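Local coordinates for protein putative 2,5-diketo-D-gluconic acid reductase B (Sinorhizobium meliloti, PDB 3UP8) that probably reduces methylglyoxal to hydroxyacetone with NADPH, as an aldo/keto reductase, and may also act on 2,5-diketo-D-gluconate, at residues 91-97 with 122-128. Numbering follows the deposited sequence.
Sequences FLTTKVW and VDLLLLH. With ACT (acetate ion), chain C.
Lys95 and His128 meet at the C-terminal mouth of the aldo/keto reductase TIM barrel. Strand 91-96 carries Lys95, predicted to lower the pKa of the active-site tyrosine, and His128, a predicted substrate-binding residue, just follows strand 122-127. Lys95 CD sits over the centre of the His128 imidazole, 3.6 Å from the ring centroid, a CH-pi contact. The Trp97 six-membered ring approaches the opposite face in an offset edge-to-face pair, the planes 81° apart. His128 NE2 donates to OXT of the bound acetate at 2.7 Å. His128 ND1 is hydrogen-bonded to a water, and this water donates to Lys95 O. With an alanine here instead of His128, the acetate would probably lose this donor and a gap would open between Lys95 and Trp97. Lys95 is extended at chi2 (-177°), which carries CD over the ring; a bend at chi4 (73°) then turns NZ aside. NZ salt-bridges Asp65 and hydrogen-bonds Tyr70, the predicted proton donor. The acetate, probably from the crystallisation liquor, is also hydrogen-bonded to Tyr70 OH, a place consistent with the substrate site.

Backbone bonds run the length of the pair, among them Val96 N to Leu126 O at 2.8 Å. At the other end, Asp123 OD2 accepts a hydrogen bond from Leu92 N at 2.8 Å, from above the carboxylate plane, and salt-bridges Arg87. Asp123 CB lies over the Phe91 ring face.

Helix 103-117 connects the strands in a right-handed beta-alpha-beta crossover. Val96 CG2 meets Leu125 CD1 at 3.7 Å; both residues touch that helix, and Leu125 also meets helix 136-148. Lys95 and Leu126 face the barrel interior and touch Gln180 of strand 176-182.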
loop_
_atom_site.group_PDB
_atom_site.type_symbol
_atom_site.label_atom_id
_atom_site.label_comp_id
_atom_site.label_asym_id
_atom_site.label_seq_id
_atom_site.Cartn_x
_atom_site.Cartn_y
_atom_site.Cartn_z
ATOM N N PHE A 91 10.277 6.010 3.223
ATOM C CA PHE A 91 9.115 5.589 4.003
ATOM C C PHE A 91 8.982 4.079 3.866
ATOM O O PHE A 91 8.695 3.564 2.780
ATOM C CB PHE A 91 7.856 6.290 3.504
ATOM C CG PHE A 91 6.672 6.097 4.400
ATOM C CD1 PHE A 91 6.295 7.090 5.289
ATOM C CD2 PHE A 91 5.956 4.907 4.370
ATOM C CE1 PHE A 91 5.195 6.904 6.156
ATOM C CE2 PHE A 91 4.865 4.712 5.223
ATOM C CZ PHE A 91 4.492 5.714 6.115
ATOM N N LEU A 92 9.200 3.367 4.967
ATOM C CA LEU A 92 9.286 1.911 4.913
ATOM C C LEU A 92 8.137 1.275 5.679
ATOM O O LEU A 92 7.943 1.562 6.846
ATOM C CB LEU A 92 10.659 1.417 5.426
ATOM C CG LEU A 92 10.899 -0.107 5.548
ATOM C CD1 LEU A 92 10.834 -0.859 4.198
ATOM C CD2 LEU A 92 12.217 -0.424 6.278
ATOM N N THR A 93 7.393 0.404 5.005
ATOM C CA THR A 93 6.248 -0.271 5.590
ATOM C C THR A 93 6.482 -1.768 5.643
ATOM O O THR A 93 6.926 -2.349 4.654
ATOM C CB THR A 93 5.018 -0.039 4.696
ATOM O OG1 THR A 93 4.763 1.365 4.632
ATOM C CG2 THR A 93 3.766 -0.795 5.218
ATOM N N THR A 94 6.197 -2.393 6.785
ATOM C CA THR A 94 6.026 -3.854 6.798
ATOM C C THR A 94 4.708 -4.240 7.469
ATOM O O THR A 94 3.949 -3.370 7.919
ATOM C CB THR A 94 7.280 -4.632 7.334
ATOM O OG1 THR A 94 7.167 -6.020 6.981
ATOM C CG2 THR A 94 7.461 -4.469 8.860
ATOM N N LYS A 95 4.418 -5.537 7.490
ATOM C CA LYS A 95 3.129 -6.034 7.959
ATOM C C LYS A 95 3.343 -7.252 8.844
ATOM O O LYS A 95 4.132 -8.143 8.518
ATOM C CB LYS A 95 2.241 -6.428 6.769
ATOM C CG LYS A 95 2.150 -5.359 5.670
ATOM C CD LYS A 95 1.200 -5.768 4.547
ATOM C CE LYS A 95 1.297 -4.827 3.347
ATOM N NZ LYS A 95 2.565 -4.996 2.540
ATOM N N VAL A 96 2.628 -7.286 9.962
ATOM C CA VAL A 96 2.629 -8.459 10.844
ATOM C C VAL A 96 1.727 -9.564 10.292
ATOM O O VAL A 96 0.541 -9.346 10.055
ATOM C CB VAL A 96 2.184 -8.072 12.266
ATOM C CG1 VAL A 96 2.228 -9.272 13.194
ATOM C CG2 VAL A 96 3.047 -6.945 12.776
ATOM N N TRP A 97 2.317 -10.738 10.078
ATOM C CA TRP A 97 1.605 -11.903 9.578
ATOM C C TRP A 97 0.721 -12.466 10.684
ATOM O O TRP A 97 1.061 -12.397 11.872
ATOM C CB TRP A 97 2.586 -12.981 9.095
ATOM C CG TRP A 97 1.891 -14.195 8.496
ATOM C CD1 TRP A 97 2.027 -15.498 8.891
ATOM C CD2 TRP A 97 0.946 -14.195 7.423
ATOM N NE1 TRP A 97 1.230 -16.309 8.119
ATOM C CE2 TRP A 97 0.551 -15.535 7.214
ATOM C CE3 TRP A 97 0.394 -13.188 6.610
ATOM C CZ2 TRP A 97 -0.368 -15.900 6.225
ATOM C CZ3 TRP A 97 -0.525 -13.553 5.618
ATOM C CH2 TRP A 97 -0.893 -14.897 5.438
ATOM N N VAL A 122 10.442 0.928 11.551
ATOM C CA VAL A 122 9.752 1.103 10.294
ATOM C C VAL A 122 8.899 2.363 10.387
ATOM O O VAL A 122 8.525 2.795 11.474
ATOM C CB VAL A 122 8.877 -0.098 9.906
ATOM C CG1 VAL A 122 9.756 -1.318 9.606
ATOM C CG2 VAL A 122 7.833 -0.425 10.994
ATOM N N ASP A 123 8.597 2.951 9.241
ATOM C CA ASP A 123 7.707 4.089 9.234
ATOM C C ASP A 123 6.272 3.660 9.500
ATOM O O ASP A 123 5.542 4.387 10.163
ATOM C CB ASP A 123 7.833 4.857 7.926
ATOM C CG ASP A 123 9.241 5.424 7.737
ATOM O OD1 ASP A 123 9.461 6.575 8.139
ATOM O OD2 ASP A 123 10.130 4.705 7.243
ATOM N N LEU A 124 5.897 2.472 9.022
ATOM C CA LEU A 124 4.513 2.011 9.075
ATOM C C LEU A 124 4.447 0.509 9.311
ATOM O O LEU A 124 5.154 -0.264 8.642
ATOM C CB LEU A 124 3.785 2.347 7.759
ATOM C CG LEU A 124 2.278 2.072 7.636
ATOM C CD1 LEU A 124 1.450 2.699 8.801
ATOM C CD2 LEU A 124 1.724 2.536 6.237
ATOM N N LEU A 125 3.613 0.101 10.268
ATOM C CA LEU A 125 3.399 -1.317 10.540
ATOM C C LEU A 125 1.912 -1.607 10.468
ATOM O O LEU A 125 1.113 -0.935 11.126
ATOM C CB LEU A 125 3.949 -1.719 11.913
ATOM C CG LEU A 125 3.871 -3.205 12.288
ATOM C CD1 LEU A 125 4.808 -4.030 11.401
ATOM C CD2 LEU A 125 4.196 -3.454 13.767
ATOM N N LEU A 126 1.555 -2.597 9.656
ATOM C CA LEU A 126 0.151 -2.957 9.460
ATOM C C LEU A 126 -0.136 -4.347 9.994
ATOM O O LEU A 126 0.723 -5.230 10.010
ATOM C CB LEU A 126 -0.216 -2.908 7.969
ATOM C CG LEU A 126 0.209 -1.707 7.119
ATOM C CD1 LEU A 126 -0.268 -1.902 5.680
ATOM C CD2 LEU A 126 -0.339 -0.394 7.676
ATOM N N LEU A 127 -1.368 -4.528 10.437
ATOM C CA LEU A 127 -1.937 -5.848 10.590
ATOM C C LEU A 127 -2.320 -6.279 9.181
ATOM O O LEU A 127 -3.104 -5.595 8.495
ATOM C CB LEU A 127 -3.173 -5.807 11.515
ATOM C CG LEU A 127 -2.950 -5.155 12.886
ATOM C CD1 LEU A 127 -4.266 -4.964 13.655
ATOM C CD2 LEU A 127 -1.927 -5.954 13.736
ATOM N N HIS A 128 -1.776 -7.417 8.758
ATOM C CA HIS A 128 -1.883 -7.835 7.355
ATOM C C HIS A 128 -3.300 -8.240 6.940
ATOM O O HIS A 128 -3.756 -7.885 5.857
ATOM C CB HIS A 128 -0.876 -8.964 7.060
ATOM C CG HIS A 128 -0.455 -9.042 5.627
ATOM N ND1 HIS A 128 0.764 -9.556 5.238
ATOM C CD2 HIS A 128 -1.084 -8.661 4.486
ATOM C CE1 HIS A 128 0.865 -9.498 3.922
ATOM N NE2 HIS A 128 -0.238 -8.954 3.441
HETATM C C ACT C . -0.877 -8.652 -0.057
HETATM O O ACT C . -0.257 -7.582 -0.249
HETATM O OXT ACT C . -0.352 -9.432 0.747
HETATM C CH3 ACT C . -2.167 -8.993 -0.734
HETATM O O HOH W 1 3.022 -10.580 6.636
#